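Beta-ketoacyl synthase (Pseudomonas aeruginosa, PDB 4CW4) catalyses the condensation of acetyl-CoA with malonyl-ACP to give acetoacetyl-ACP, the primer that initiates bacterial fatty acid synthesis. Local coordinates at residues 471-476 against 500-505. Numbering follows the deposited sequence.
Sequences VKAYVG and PGIKTI
In the C-terminal half of the thiolase-like ketosynthase fold, the short helix 472-475 packs against the loop that follows helix 482-496. The helix leads into His477, a predicted active-site residue. Val471 O accepts from both Tyr474 N and Val475 N and so ties the first turn together. Lys472 NZ hydrogen-bonds to the backbone O of His439, another predicted active-site residue. Ala473 points its methyl at the loop. Its CB lies 3.9 Å from Ile502 CG2 and 3.8 Å from Thr504 OG1, a hydroxyl that is hydrogen-bonded to Ser352 O. Thr504 CG2 sits 3.7 Å from Ala473 O. Tyr474 has CG anti to its carbonyl carbon (chi1 -62°), and the tip of its ring, from CE2 to OH, reaches Pro500, Gly501 and Lys503. The Pro500 and Tyr474 side chains cross at about a right angle, with Pro500 CB 3.9 Å from Tyr474 CE2. The phenol oxygen has two partners in the loop. Tyr474 OH donates weakly to Gly501 O at 2.8 Å and accepts from Lys503 NZ. That ammonium also forms salt bridges with Glu36 and Asp523, which probably keep it charged. Lys503 runs extended to CE and bends at chi4 (137°), which places NZ at the ring edge, 3.2 Å from Tyr474 OH.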
loop_
_atom_site.group_PDB
_atom_site.type_symbol
_atom_site.label_atom_id
_atom_site.label_comp_id
_atom_site.label_asym_id
_atom_site.label_seq_id
_atom_site.Cartn_x
_atom_site.Cartn_y
_atom_site.Cartn_z
ATOM N N VAL A 471 -4.429 8.517 -22.585
ATOM C CA VAL A 471 -5.531 9.120 -21.851
ATOM C C VAL A 471 -5.063 10.312 -21.000
ATOM O O VAL A 471 -5.850 11.213 -20.718
ATOM C CB VAL A 471 -6.249 8.077 -20.967
ATOM C CG1 VAL A 471 -5.417 7.765 -19.715
ATOM C CG2 VAL A 471 -7.660 8.538 -20.611
ATOM N N LYS A 472 -3.786 10.329 -20.608
ATOM C CA LYS A 472 -3.283 11.408 -19.744
ATOM C C LYS A 472 -3.282 12.760 -20.449
ATOM O O LYS A 472 -3.216 13.806 -19.801
ATOM C CB LYS A 472 -1.883 11.093 -19.206
ATOM C CG LYS A 472 -1.840 9.891 -18.249
ATOM C CD LYS A 472 -0.419 9.572 -17.795
ATOM C CE LYS A 472 -0.354 8.340 -16.890
ATOM N NZ LYS A 472 -0.860 7.115 -17.567
ATOM N N ALA A 473 -3.369 12.763 -21.776
ATOM C CA ALA A 473 -3.512 14.027 -22.494
ATOM C C ALA A 473 -4.779 14.759 -22.051
ATOM O O ALA A 473 -4.820 16.001 -21.992
ATOM C CB ALA A 473 -3.565 13.770 -23.992
ATOM N N TYR A 474 -5.821 13.974 -21.797
ATOM C CA TYR A 474 -7.125 14.501 -21.387
ATOM C C TYR A 474 -7.257 14.745 -19.889
ATOM O O TYR A 474 -7.773 15.789 -19.480
ATOM C CB TYR A 474 -8.245 13.551 -21.820
ATOM C CG TYR A 474 -8.360 13.362 -23.310
ATOM C CD1 TYR A 474 -9.013 14.311 -24.090
ATOM C CD2 TYR A 474 -7.813 12.253 -23.952
ATOM C CE1 TYR A 474 -9.148 14.159 -25.455
ATOM C CE2 TYR A 474 -7.932 12.102 -25.333
ATOM C CZ TYR A 474 -8.607 13.061 -26.076
ATOM O OH TYR A 474 -8.745 12.934 -27.437
ATOM N N VAL A 475 -6.869 13.756 -19.076
ATOM C CA VAL A 475 -7.200 13.787 -17.653
ATOM C C VAL A 475 -5.991 13.820 -16.734
ATOM O O VAL A 475 -6.138 13.741 -15.531
ATOM C CB VAL A 475 -8.103 12.579 -17.269
ATOM C CG1 VAL A 475 -9.396 12.616 -18.076
ATOM C CG2 VAL A 475 -7.360 11.234 -17.463
ATOM N N GLY A 476 -4.806 13.980 -17.301
ATOM C CA GLY A 476 -3.604 13.995 -16.498
ATOM C C GLY A 476 -3.332 12.643 -15.879
ATOM O O GLY A 476 -3.902 11.626 -16.293
ATOM N N PRO A 500 -9.270 7.615 -29.261
ATOM C CA PRO A 500 -9.086 9.051 -29.010
ATOM C C PRO A 500 -7.711 9.535 -29.457
ATOM O O PRO A 500 -6.714 8.856 -29.235
ATOM C CB PRO A 500 -9.243 9.177 -27.494
ATOM C CG PRO A 500 -9.958 7.950 -27.084
ATOM C CD PRO A 500 -9.497 6.882 -28.016
ATOM N N GLY A 501 -7.672 10.682 -30.122
ATOM C CA GLY A 501 -6.407 11.279 -30.505
ATOM C C GLY A 501 -5.685 11.895 -29.317
ATOM O O GLY A 501 -6.255 12.078 -28.250
ATOM N N ILE A 502 -4.420 12.233 -29.521
ATOM C CA ILE A 502 -3.654 13.020 -28.545
ATOM C C ILE A 502 -3.799 14.471 -29.008
ATOM O O ILE A 502 -2.963 15.002 -29.748
ATOM C CB ILE A 502 -2.180 12.588 -28.466
ATOM C CG1 ILE A 502 -2.083 11.062 -28.289
ATOM C CG2 ILE A 502 -1.498 13.339 -27.322
ATOM C CD1 ILE A 502 -0.668 10.530 -28.198
ATOM N N LYS A 503 -4.890 15.110 -28.605
ATOM C CA LYS A 503 -5.281 16.377 -29.240
ATOM C C LYS A 503 -4.461 17.562 -28.778
ATOM O O LYS A 503 -4.496 18.620 -29.399
ATOM C CB LYS A 503 -6.771 16.641 -29.027
ATOM C CG LYS A 503 -7.621 15.611 -29.695
ATOM C CD LYS A 503 -9.103 15.865 -29.509
ATOM C CE LYS A 503 -9.850 14.730 -30.114
ATOM N NZ LYS A 503 -10.960 14.312 -29.255
ATOM N N THR A 504 -3.723 17.386 -27.687
ATOM C CA THR A 504 -2.922 18.456 -27.131
ATOM C C THR A 504 -1.598 18.686 -27.857
ATOM O O THR A 504 -0.948 19.707 -27.631
ATOM C CB THR A 504 -2.600 18.159 -25.681
ATOM O OG1 THR A 504 -1.994 16.861 -25.614
ATOM C CG2 THR A 504 -3.853 18.178 -24.823
ATOM N N ILE A 505 -1.188 17.753 -28.719
ATOM C CA ILE A 505 0.084 17.890 -29.441
ATOM C C ILE A 505 -0.143 18.312 -30.880
ATOM O O ILE A 505 -1.192 18.032 -31.471
ATOM C CB ILE A 505 0.968 16.603 -29.357
ATOM C CG1 ILE A 505 0.406 15.468 -30.209
ATOM C CG2 ILE A 505 1.119 16.179 -27.890
ATOM C CD1 ILE A 505 1.333 14.259 -30.273
#